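Local coordinates for protein tryptophanyl-tRNA synthetase (Pyrococcus horikoshii, PDB 3JXE) that catalyses the ATP-dependent joining of L-tryptophan to its cognate tRNA, passing through a tryptophanyl-adenylate intermediate, at residues F25-L30 with F55-Y61; L138-G144 with R353-E358; T202-R208 with L231-T236; P259-I263 with K275-F279. All blocks are in the same frame, centred on the assembly; numbering follows the deposited sequence.

How the interactions relate
The four contacts lie round a class I synthetase core, a Rossmann fold holding tryptophanyl-5'AMP. Interaction 1 adds an outermost strand to the mixed sheet, and interaction 3 joins two loops leading into neighbouring parallel strands. These two touch: D60 OD2 lies 3.7 Å from R208 NH2, in a long, weak ion pair. Interaction 2 packs a core helix on helix 332-367, and interaction 4 follows the KMSKS region; their nearest atoms are about 9 Å apart. The centres of interactions 3 and 4 are about 42 Å apart. The side chains of F55 (interaction 1) and T202 (interaction 3) stand about 8 Å from the ligand, A262 (interaction 4) about 9 Å, D139 (interaction 2) about 11 Å.

Interaction 1: F25-L30 with F55-Y61; sequences FGTSPL and FFSHRDY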
# COMPACT_ATOMS: atom_id res chain seq x y z
N PHE B 25 2.75 -12.96 -25.24
CA PHE B 25 1.92 -12.43 -24.16
C PHE B 25 0.57 -13.15 -24.05
O PHE B 25 -0.13 -13.02 -23.05
CB PHE B 25 1.71 -10.92 -24.33
CG PHE B 25 2.86 -10.08 -23.81
CD1 PHE B 25 2.61 -8.81 -23.29
CD2 PHE B 25 4.17 -10.54 -23.83
CE1 PHE B 25 3.65 -8.02 -22.81
CE2 PHE B 25 5.21 -9.76 -23.35
CZ PHE B 25 4.95 -8.49 -22.84
N GLY B 26 0.23 -13.91 -25.09
CA GLY B 26 -1.02 -14.68 -25.11
C GLY B 26 -2.25 -13.85 -25.41
O GLY B 26 -3.37 -14.26 -25.11
N THR B 27 -2.05 -12.67 -25.99
CA THR B 27 -3.15 -11.79 -26.39
C THR B 27 -3.74 -12.25 -27.72
O THR B 27 -3.21 -13.17 -28.36
CB THR B 27 -2.69 -10.32 -26.50
OG1 THR B 27 -1.72 -10.19 -27.54
CG2 THR B 27 -2.09 -9.84 -25.18
N SER B 28 -4.83 -11.62 -28.14
CA SER B 28 -5.47 -11.95 -29.41
C SER B 28 -5.49 -10.74 -30.35
O SER B 28 -5.72 -9.62 -29.89
CB SER B 28 -6.88 -12.50 -29.18
OG SER B 28 -7.63 -11.65 -28.33
N PRO B 29 -5.25 -10.96 -31.66
CA PRO B 29 -5.22 -9.87 -32.64
C PRO B 29 -6.56 -9.17 -32.81
O PRO B 29 -7.61 -9.83 -32.78
CB PRO B 29 -4.83 -10.59 -33.94
CG PRO B 29 -5.22 -12.00 -33.74
CD PRO B 29 -4.97 -12.27 -32.29
N LEU B 30 -6.52 -7.85 -32.97
CA LEU B 30 -7.72 -7.04 -33.14
C LEU B 30 -8.26 -7.21 -34.56
O LEU B 30 -7.87 -6.48 -35.48
CB LEU B 30 -7.42 -5.56 -32.86
CG LEU B 30 -8.37 -4.74 -31.99
CD1 LEU B 30 -7.96 -3.28 -32.03
CD2 LEU B 30 -9.83 -4.90 -32.39
N PHE B 55 -3.57 0.38 -32.92
CA PHE B 55 -4.05 -0.58 -31.94
C PHE B 55 -4.23 -1.91 -32.67
O PHE B 55 -5.10 -2.05 -33.53
CB PHE B 55 -5.35 -0.11 -31.30
CG PHE B 55 -5.15 0.88 -30.19
CD1 PHE B 55 -4.93 2.22 -30.45
CD2 PHE B 55 -5.19 0.45 -28.86
CE1 PHE B 55 -4.75 3.13 -29.42
CE2 PHE B 55 -5.00 1.35 -27.82
CZ PHE B 55 -4.78 2.70 -28.10
N PHE B 56 -3.38 -2.87 -32.33
CA PHE B 56 -3.25 -4.11 -33.09
C PHE B 56 -3.72 -5.34 -32.32
O PHE B 56 -4.09 -6.35 -32.92
CB PHE B 56 -1.79 -4.30 -33.52
CG PHE B 56 -0.85 -4.62 -32.38
CD1 PHE B 56 -0.31 -5.90 -32.26
CD2 PHE B 56 -0.51 -3.66 -31.44
CE1 PHE B 56 0.55 -6.21 -31.21
CE2 PHE B 56 0.35 -3.96 -30.39
CZ PHE B 56 0.88 -5.23 -30.28
N SER B 57 -3.70 -5.25 -30.99
CA SER B 57 -4.01 -6.38 -30.12
C SER B 57 -5.10 -6.04 -29.12
O SER B 57 -5.31 -4.88 -28.78
CB SER B 57 -2.75 -6.85 -29.40
OG SER B 57 -3.03 -7.93 -28.54
N HIS B 58 -5.80 -7.07 -28.64
CA HIS B 58 -6.86 -6.88 -27.66
C HIS B 58 -6.99 -8.07 -26.70
O HIS B 58 -6.39 -9.12 -26.90
CB HIS B 58 -8.20 -6.63 -28.36
CG HIS B 58 -8.91 -7.87 -28.79
ND1 HIS B 58 -8.64 -8.51 -29.99
CD2 HIS B 58 -9.89 -8.60 -28.19
CE1 HIS B 58 -9.41 -9.57 -30.10
NE2 HIS B 58 -10.18 -9.65 -29.03
N ARG B 59 -7.79 -7.87 -25.65
CA ARG B 59 -8.20 -8.93 -24.74
C ARG B 59 -9.68 -8.73 -24.42
O ARG B 59 -10.08 -7.65 -23.99
CB ARG B 59 -7.38 -8.89 -23.46
CG ARG B 59 -6.04 -9.58 -23.54
CD ARG B 59 -5.57 -10.00 -22.17
NE ARG B 59 -4.74 -11.20 -22.22
CZ ARG B 59 -3.42 -11.21 -22.04
NH1 ARG B 59 -2.78 -10.09 -21.77
NH2 ARG B 59 -2.75 -12.35 -22.11
N ASP B 60 -10.48 -9.77 -24.66
CA ASP B 60 -11.92 -9.76 -24.35
C ASP B 60 -12.69 -8.53 -24.87
O ASP B 60 -13.70 -8.13 -24.28
CB ASP B 60 -12.16 -9.91 -22.84
CG ASP B 60 -12.15 -11.35 -22.38
OD1 ASP B 60 -11.93 -12.26 -23.21
OD2 ASP B 60 -12.36 -11.58 -21.17
N TYR B 61 -12.22 -7.95 -25.97
CA TYR B 61 -12.86 -6.76 -26.53
C TYR B 61 -14.21 -7.08 -27.16
O TYR B 61 -15.12 -6.25 -27.17
CB TYR B 61 -11.94 -6.05 -27.53
CG TYR B 61 -12.49 -4.72 -28.01
CD1 TYR B 61 -12.54 -3.62 -27.16
CD2 TYR B 61 -12.97 -4.57 -29.31
CE1 TYR B 61 -13.05 -2.41 -27.58
CE2 TYR B 61 -13.48 -3.35 -29.74
CZ TYR B 61 -13.52 -2.28 -28.87
OH TYR B 61 -14.02 -1.07 -29.29
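S28 and H58 form an antiparallel hydrogen-bonded pair, by which strand 28-29 becomes an outermost strand of the mixed sheet in this Rossmann fold. H58 N gives to S28 O at 2.8 Å and S28 N returns the bond to H58 O at 3.2 Å; the S28 hydroxyl is a second donor to H58 O. L30 N binds F56 O. The tightly packed part centres on L30, the residue most buried by the contact, which lies against the F55 and F56 backbone, CD1 3.5 Å from F55 O, with F55 CB, Y61, L35 and L239 around its methyls. H58 CG sits between its backbone N and carbonyl carbon (chi1 84°), turning a ring face to S28 OG. T27 OG1 and S57 OG, both buried, share a hydrogen bond of 2.8 Å, and S57 OG also binds H240. The looser side is exposed: P29 points away from strand 55-59, and G26, just after helix 18-25, takes a positive phi (78°) that favours glycine. By contrast, the buried R59 spans back to this helix end. T27 CG2 lies over one face of the R59 guanidinium, NH1 salt-bridges D218, and NH2 bonds F25 O at 2.9 Å, tilted 25° from the guanidinium plane.

Interaction 2: L138-G144 with R353-E358; sequences LDIIAVG and RRKKAE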
# COMPACT_ATOMS: atom_id res chain seq x y z
N LEU B 138 -2.51 18.14 -16.33
CA LEU B 138 -2.84 19.24 -17.25
C LEU B 138 -2.88 18.76 -18.70
O LEU B 138 -3.81 19.09 -19.43
CB LEU B 138 -1.85 20.40 -17.10
CG LEU B 138 -1.64 21.05 -15.72
CD1 LEU B 138 -0.51 22.06 -15.76
CD2 LEU B 138 -2.91 21.69 -15.18
N ASP B 139 -1.88 17.98 -19.09
CA ASP B 139 -1.83 17.39 -20.43
C ASP B 139 -2.98 16.42 -20.68
O ASP B 139 -3.55 16.39 -21.77
CB ASP B 139 -0.50 16.66 -20.64
CG ASP B 139 0.67 17.60 -20.75
OD1 ASP B 139 1.47 17.67 -19.79
OD2 ASP B 139 0.78 18.29 -21.80
N ILE B 140 -3.31 15.63 -19.65
CA ILE B 140 -4.37 14.63 -19.75
C ILE B 140 -5.75 15.29 -19.82
O ILE B 140 -6.59 14.88 -20.62
CB ILE B 140 -4.28 13.60 -18.59
CG1 ILE B 140 -3.00 12.77 -18.73
CG2 ILE B 140 -5.51 12.68 -18.57
CD1 ILE B 140 -2.55 12.10 -17.45
N ILE B 141 -5.97 16.32 -19.00
CA ILE B 141 -7.21 17.09 -19.04
C ILE B 141 -7.36 17.83 -20.38
O ILE B 141 -8.47 18.00 -20.88
CB ILE B 141 -7.33 18.07 -17.85
CG1 ILE B 141 -7.41 17.30 -16.53
CG2 ILE B 141 -8.56 18.98 -18.00
CD1 ILE B 141 -7.46 18.17 -15.30
N ALA B 142 -6.23 18.25 -20.95
CA ALA B 142 -6.20 18.95 -22.24
C ALA B 142 -6.76 18.13 -23.41
O ALA B 142 -7.13 18.69 -24.44
CB ALA B 142 -4.80 19.43 -22.56
N VAL B 143 -6.82 16.81 -23.24
CA VAL B 143 -7.38 15.93 -24.26
C VAL B 143 -8.90 16.12 -24.34
O VAL B 143 -9.48 16.06 -25.43
CB VAL B 143 -7.03 14.44 -24.00
CG1 VAL B 143 -7.47 13.56 -25.17
CG2 VAL B 143 -5.54 14.28 -23.76
N GLY B 144 -9.53 16.35 -23.19
CA GLY B 144 -10.96 16.62 -23.12
C GLY B 144 -11.80 15.39 -22.82
O GLY B 144 -12.18 14.66 -23.73
N ARG B 353 -5.14 24.32 -24.95
CA ARG B 353 -6.10 23.60 -24.10
C ARG B 353 -5.49 23.23 -22.75
O ARG B 353 -6.20 23.03 -21.77
CB ARG B 353 -6.59 22.34 -24.81
CG ARG B 353 -7.26 22.60 -26.16
CD ARG B 353 -7.83 21.33 -26.78
NE ARG B 353 -9.04 20.89 -26.09
CZ ARG B 353 -9.88 19.96 -26.56
NH1 ARG B 353 -9.64 19.36 -27.72
NH2 ARG B 353 -10.96 19.63 -25.86
N ARG B 354 -4.16 23.15 -22.72
CA ARG B 354 -3.40 22.84 -21.51
C ARG B 354 -3.51 23.96 -20.48
O ARG B 354 -3.52 23.70 -19.28
CB ARG B 354 -1.94 22.60 -21.88
CG ARG B 354 -1.15 21.80 -20.88
CD ARG B 354 0.30 21.68 -21.32
NE ARG B 354 1.09 20.91 -20.36
CZ ARG B 354 1.64 21.41 -19.26
NH1 ARG B 354 2.34 20.62 -18.46
NH2 ARG B 354 1.50 22.70 -18.96
N LYS B 355 -3.57 25.20 -20.96
CA LYS B 355 -3.71 26.36 -20.08
C LYS B 355 -5.12 26.47 -19.50
O LYS B 355 -5.30 26.86 -18.35
CB LYS B 355 -3.32 27.65 -20.81
CG LYS B 355 -3.04 28.82 -19.87
CD LYS B 355 -2.76 30.10 -20.64
CE LYS B 355 -2.53 31.26 -19.68
NZ LYS B 355 -2.25 32.53 -20.41
N LYS B 356 -6.12 26.12 -20.32
CA LYS B 356 -7.52 26.09 -19.90
C LYS B 356 -7.78 24.93 -18.93
O LYS B 356 -8.72 24.98 -18.13
CB LYS B 356 -8.45 25.97 -21.11
CG LYS B 356 -8.60 27.24 -21.92
CD LYS B 356 -9.66 27.09 -23.00
CE LYS B 356 -9.94 28.41 -23.70
NZ LYS B 356 -11.10 28.31 -24.63
N ALA B 357 -6.94 23.90 -19.01
CA ALA B 357 -7.04 22.71 -18.18
C ALA B 357 -6.74 22.97 -16.71
O ALA B 357 -7.21 22.25 -15.83
CB ALA B 357 -6.12 21.62 -18.71
N GLU B 358 -5.96 24.02 -16.44
CA GLU B 358 -5.55 24.40 -15.08
C GLU B 358 -6.75 24.69 -14.18
O GLU B 358 -6.67 24.52 -12.96
CB GLU B 358 -4.63 25.61 -15.11
CG GLU B 358 -3.36 25.43 -15.94
CD GLU B 358 -2.47 26.66 -15.95
OE1 GLU B 358 -2.03 27.08 -14.85
OE2 GLU B 358 -2.20 27.19 -17.04
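A142 and R354 bring their CA atoms to 4.8 Å, and L138 and A357 theirs to 5.5 Å, so the end of helix 126-141 and a turn of helix 332-367 meet closely with their residues matched in opposite order. A type I turn from I141 to G144 closes segment 138-144; G144 has a positive phi (95°), and at its backbone angles a CB would press on the carbonyl O of V143, so glycine fits. The close approach depends on small residues: A357 CB lies 3.7 Å from I141 CG2, and A142 CB rests on the backbone of R354. L138 reaches further, its CD2 3.8 Å from E358 CG. R354 has CG anti to its backbone N (chi1 -158°) and runs extended to a salt bridge, NE to D139 OD2 at 3.0 Å, while L138 CB sits over the centre of one guanidinium face. The carboxylate and guanidinium planes are turned 59° from each other, and the individual hydrogen bonds are weak; D135 pairs with R354 NH1, and H350 bonds D139 OD2. A methionine in place of R354 would probably leave D139 and D135 without the positive charge between them. R353 bends at chi3, laying a guanidinium face toward A142 O and V143 O. This is helix-helix packing at alanines, joining a helix of the class I core to the long helix 332-367, with D139 also touching M86 of the HIGH region.

Interaction 3: T202-R208 with L231-T236; sequences TFFERKR and LGYYKT
Y233 is sandwiched between F203 and R206, and these three groups form the centre of the contact. On one face the F203 and Y233 rings meet obliquely, centroids 4.9 Å apart and planes at 46°, while F203 CB makes a CH-pi contact 3.8 Å from the Y233 centroid. On the opposite face the R206 guanidinium lies flat, planes at 5°, in an off-centre cation-pi contact with CZ 4.2 Å from the same centroid. A bend at chi2 (-73°) folds the arginine over the ring; at the exposed surface it can lay its flat cation on a partly exposed tyrosine. The one hydrogen bond across the segments is weak: R206 NH2 to G232 O, 2.8 Å, with that oxygen at the guanidinium edge. Apolar contacts are L231 CD1 with F203 CZ at 3.8 Å, T202 CG2 with T236 CB at 4.0 Å, and R208 CB with Y234 CB at 3.5 Å; beyond, the R208 guanidinium meets the Y234 ring obliquely and NE salt-bridges D67. The two loops lead into strands 209-214 and 237-241, parallel neighbours joined through helix 218-227 as a beta-alpha-beta crossover. F203 touches Q224 of that helix, T236 rests on I211, and L231 packs on P167 and I168 of helix 160-171.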
# COMPACT_ATOMS: atom_id res chain seq x y z
N THR B 202 -9.17 -1.88 -11.66
CA THR B 202 -10.09 -2.74 -12.41
C THR B 202 -11.27 -3.19 -11.54
O THR B 202 -12.26 -3.72 -12.06
CB THR B 202 -9.39 -3.99 -13.00
OG1 THR B 202 -8.78 -4.75 -11.96
CG2 THR B 202 -8.34 -3.58 -14.02
N PHE B 203 -11.16 -2.97 -10.24
CA PHE B 203 -12.22 -3.32 -9.30
C PHE B 203 -12.98 -2.08 -8.81
O PHE B 203 -13.56 -2.10 -7.72
CB PHE B 203 -11.65 -4.09 -8.10
CG PHE B 203 -10.65 -5.16 -8.47
CD1 PHE B 203 -10.97 -6.16 -9.39
CD2 PHE B 203 -9.39 -5.17 -7.88
CE1 PHE B 203 -10.05 -7.14 -9.72
CE2 PHE B 203 -8.46 -6.15 -8.21
CZ PHE B 203 -8.79 -7.14 -9.13
N PHE B 204 -12.97 -1.02 -9.62
CA PHE B 204 -13.72 0.20 -9.29
C PHE B 204 -15.23 -0.03 -9.40
O PHE B 204 -16.01 0.56 -8.66
CB PHE B 204 -13.29 1.37 -10.17
CG PHE B 204 -12.35 2.34 -9.49
CD1 PHE B 204 -11.11 2.63 -10.05
CD2 PHE B 204 -12.72 2.98 -8.31
CE1 PHE B 204 -10.24 3.53 -9.43
CE2 PHE B 204 -11.86 3.88 -7.68
CZ PHE B 204 -10.62 4.15 -8.24
N GLU B 205 -15.62 -0.87 -10.35
CA GLU B 205 -17.02 -1.22 -10.56
C GLU B 205 -17.20 -2.72 -10.78
O GLU B 205 -16.23 -3.43 -11.09
CB GLU B 205 -17.59 -0.45 -11.76
CG GLU B 205 -17.83 1.04 -11.50
CD GLU B 205 -18.21 1.80 -12.76
OE1 GLU B 205 -18.96 1.25 -13.60
OE2 GLU B 205 -17.76 2.96 -12.90
N ARG B 206 -18.42 -3.20 -10.60
CA ARG B 206 -18.76 -4.61 -10.84
C ARG B 206 -18.87 -4.91 -12.33
O ARG B 206 -18.68 -6.05 -12.75
CB ARG B 206 -20.04 -5.00 -10.10
CG ARG B 206 -19.93 -5.00 -8.58
CD ARG B 206 -19.12 -6.19 -8.07
NE ARG B 206 -18.78 -6.04 -6.66
CZ ARG B 206 -18.07 -6.92 -5.96
NH1 ARG B 206 -17.81 -6.69 -4.68
NH2 ARG B 206 -17.61 -8.03 -6.53
N LYS B 207 -19.18 -3.88 -13.12
CA LYS B 207 -19.16 -3.96 -14.58
C LYS B 207 -17.74 -4.27 -15.04
O LYS B 207 -16.78 -3.99 -14.31
CB LYS B 207 -19.65 -2.64 -15.19
CG LYS B 207 -21.06 -2.24 -14.76
CD LYS B 207 -21.32 -0.74 -14.91
CE LYS B 207 -21.69 -0.37 -16.35
NZ LYS B 207 -22.19 1.03 -16.45
N ARG B 208 -17.59 -4.85 -16.23
CA ARG B 208 -16.25 -5.21 -16.71
C ARG B 208 -15.44 -4.02 -17.23
O ARG B 208 -16.01 -3.01 -17.68
CB ARG B 208 -16.30 -6.35 -17.74
CG ARG B 208 -16.97 -6.03 -19.06
CD ARG B 208 -16.62 -7.10 -20.08
NE ARG B 208 -17.23 -8.39 -19.75
CZ ARG B 208 -16.62 -9.57 -19.87
NH1 ARG B 208 -17.26 -10.68 -19.54
NH2 ARG B 208 -15.37 -9.64 -20.30
N LEU B 231 -11.96 -13.17 -7.04
CA LEU B 231 -12.14 -11.95 -6.26
C LEU B 231 -13.54 -11.35 -6.47
O LEU B 231 -13.90 -10.36 -5.82
CB LEU B 231 -11.06 -10.92 -6.59
CG LEU B 231 -9.60 -11.29 -6.32
CD1 LEU B 231 -8.67 -10.30 -7.00
CD2 LEU B 231 -9.29 -11.39 -4.83
N GLY B 232 -14.30 -11.94 -7.37
CA GLY B 232 -15.69 -11.55 -7.61
C GLY B 232 -15.88 -10.47 -8.66
O GLY B 232 -16.85 -9.72 -8.61
N TYR B 233 -14.95 -10.40 -9.61
CA TYR B 233 -15.00 -9.42 -10.69
C TYR B 233 -14.78 -10.09 -12.04
O TYR B 233 -14.34 -11.24 -12.12
CB TYR B 233 -13.96 -8.33 -10.47
CG TYR B 233 -14.26 -7.40 -9.32
CD1 TYR B 233 -13.84 -7.71 -8.02
CD2 TYR B 233 -14.96 -6.21 -9.52
CE1 TYR B 233 -14.12 -6.86 -6.95
CE2 TYR B 233 -15.24 -5.35 -8.46
CZ TYR B 233 -14.82 -5.69 -7.18
OH TYR B 233 -15.09 -4.85 -6.13
N TYR B 234 -15.12 -9.37 -13.11
CA TYR B 234 -14.82 -9.83 -14.46
C TYR B 234 -13.32 -9.70 -14.73
O TYR B 234 -12.67 -8.81 -14.19
CB TYR B 234 -15.59 -9.01 -15.50
CG TYR B 234 -17.07 -9.30 -15.56
CD1 TYR B 234 -17.99 -8.48 -14.89
CD2 TYR B 234 -17.56 -10.37 -16.31
CE1 TYR B 234 -19.36 -8.74 -14.95
CE2 TYR B 234 -18.93 -10.63 -16.38
CZ TYR B 234 -19.82 -9.81 -15.70
OH TYR B 234 -21.17 -10.07 -15.77
N LYS B 235 -12.78 -10.59 -15.57
CA LYS B 235 -11.40 -10.44 -16.01
C LYS B 235 -11.31 -9.32 -17.05
O LYS B 235 -12.00 -9.35 -18.07
CB LYS B 235 -10.80 -11.76 -16.51
CG LYS B 235 -11.72 -12.64 -17.32
CD LYS B 235 -11.16 -14.05 -17.40
CE LYS B 235 -12.08 -14.97 -18.19
NZ LYS B 235 -11.65 -16.39 -18.11
N THR B 236 -10.47 -8.34 -16.76
CA THR B 236 -10.40 -7.09 -17.51
C THR B 236 -10.14 -7.26 -19.01
O THR B 236 -9.37 -8.12 -19.42
CB THR B 236 -9.38 -6.09 -16.90
OG1 THR B 236 -9.51 -4.81 -17.52
CG2 THR B 236 -7.94 -6.59 -17.06

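Interaction 4: P259-I263 with K275-F279; sequences PETAI and KVWKF
K275 spans from helix 269-277 to the short 3-10 segment 259-261, which comes just after the KMSKS region, a signature motif of class I synthetases. Of the residues here, K275, E260 and I263 lose most surface to the contact. K275 leaves its helix with CG anti to the carbonyl carbon (chi1 -80°) and continues fully extended, so its ammonium arrives among backbone oxygens: NZ bonds A262 O at 2.8 Å and P259 O at 3.1 Å, and makes a salt bridge with D267. The bond to A262 O runs almost straight on from that carbonyl, with a C=O...N angle of 174°. A lysine suits the place because one charged nitrogen can serve several acceptors, while its methylenes lie along the chain, CG 3.6 Å from E260 O. With a methionine in its place, P259 O and A262 O would probably lose their shared donor, and D267 its positive mate. I263 covers the aliphatic part of the lysine, the two side chains sliding past each other in opposite directions, with I263 CD1 4.2 Å from K275 CD; I263 also touches I343 of helix 332-367. E260 reaches toward the last residues of segment 275-279, K278 and F279. Its OE2 forms a long ion pair with K278 NZ, at 4.0 Å. The same carboxylate stands nearly upright to the F279 ring, planes 82° apart, with OE2 at the ring edge, 3.4 Å from F279 CE1.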
# COMPACT_ATOMS: atom_id res chain seq x y z
N PRO B 259 15.71 12.74 -24.84
CA PRO B 259 14.82 13.88 -25.12
C PRO B 259 14.97 14.46 -26.53
O PRO B 259 14.03 15.05 -27.05
CB PRO B 259 15.24 14.92 -24.07
CG PRO B 259 16.61 14.54 -23.67
CD PRO B 259 16.66 13.05 -23.75
N GLU B 260 16.15 14.30 -27.12
CA GLU B 260 16.44 14.86 -28.44
C GLU B 260 15.70 14.13 -29.57
O GLU B 260 15.56 14.67 -30.67
CB GLU B 260 17.95 14.87 -28.70
CG GLU B 260 18.40 15.99 -29.64
CD GLU B 260 19.92 16.07 -29.80
OE1 GLU B 260 20.65 15.26 -29.18
OE2 GLU B 260 20.38 16.95 -30.57
N THR B 261 15.24 12.91 -29.29
CA THR B 261 14.49 12.12 -30.27
C THR B 261 13.01 11.98 -29.89
O THR B 261 12.27 11.20 -30.50
CB THR B 261 15.12 10.72 -30.47
OG1 THR B 261 15.22 10.05 -29.21
CG2 THR B 261 16.50 10.83 -31.11
N ALA B 262 12.60 12.74 -28.89
CA ALA B 262 11.22 12.71 -28.41
C ALA B 262 10.53 14.07 -28.58
O ALA B 262 11.13 15.11 -28.31
CB ALA B 262 11.19 12.28 -26.95
N ILE B 263 9.28 14.03 -29.02
CA ILE B 263 8.46 15.23 -29.09
C ILE B 263 7.57 15.31 -27.85
O ILE B 263 6.58 14.58 -27.74
CB ILE B 263 7.58 15.28 -30.38
CG1 ILE B 263 8.43 15.08 -31.64
CG2 ILE B 263 6.79 16.58 -30.44
CD1 ILE B 263 9.51 16.14 -31.90
N LYS B 275 14.66 19.73 -33.59
CA LYS B 275 14.74 18.27 -33.43
C LYS B 275 14.62 17.52 -34.75
O LYS B 275 15.31 16.52 -34.96
CB LYS B 275 13.69 17.77 -32.43
CG LYS B 275 14.08 17.97 -30.98
CD LYS B 275 12.96 17.56 -30.03
CE LYS B 275 13.29 17.97 -28.61
NZ LYS B 275 12.24 17.56 -27.64
N VAL B 276 13.74 18.00 -35.63
CA VAL B 276 13.53 17.36 -36.94
C VAL B 276 14.60 17.77 -37.95
O VAL B 276 15.24 16.90 -38.55
CB VAL B 276 12.10 17.64 -37.48
CG1 VAL B 276 11.91 16.98 -38.84
CG2 VAL B 276 11.05 17.13 -36.50
N TRP B 277 14.81 19.08 -38.13
CA TRP B 277 15.80 19.62 -39.07
C TRP B 277 17.22 19.07 -38.84
O TRP B 277 17.94 18.77 -39.80
CB TRP B 277 15.90 21.15 -38.96
CG TRP B 277 14.73 22.01 -39.42
CD1 TRP B 277 14.33 23.19 -38.86
CD2 TRP B 277 13.85 21.78 -40.54
NE1 TRP B 277 13.26 23.71 -39.54
CE2 TRP B 277 12.94 22.87 -40.58
CE3 TRP B 277 13.74 20.77 -41.50
CZ2 TRP B 277 11.94 22.97 -41.54
CZ3 TRP B 277 12.74 20.88 -42.46
CH2 TRP B 277 11.85 21.97 -42.47
N LYS B 278 17.60 18.94 -37.57
CA LYS B 278 18.99 18.73 -37.14
C LYS B 278 19.64 17.42 -37.59
O LYS B 278 20.85 17.38 -37.82
CB LYS B 278 19.08 18.84 -35.61
CG LYS B 278 20.44 19.25 -35.07
CD LYS B 278 20.41 19.40 -33.55
CE LYS B 278 19.68 20.67 -33.11
NZ LYS B 278 19.41 20.68 -31.64
N PHE B 279 18.85 16.36 -37.69
CA PHE B 279 19.41 15.04 -37.98
C PHE B 279 19.08 14.49 -39.37
O PHE B 279 17.99 14.74 -39.90
CB PHE B 279 19.05 14.04 -36.88
CG PHE B 279 19.91 14.15 -35.66
CD1 PHE B 279 19.60 15.05 -34.64
CD2 PHE B 279 21.06 13.37 -35.53
CE1 PHE B 279 20.40 15.16 -33.50
CE2 PHE B 279 21.88 13.47 -34.40
CZ PHE B 279 21.54 14.37 -33.38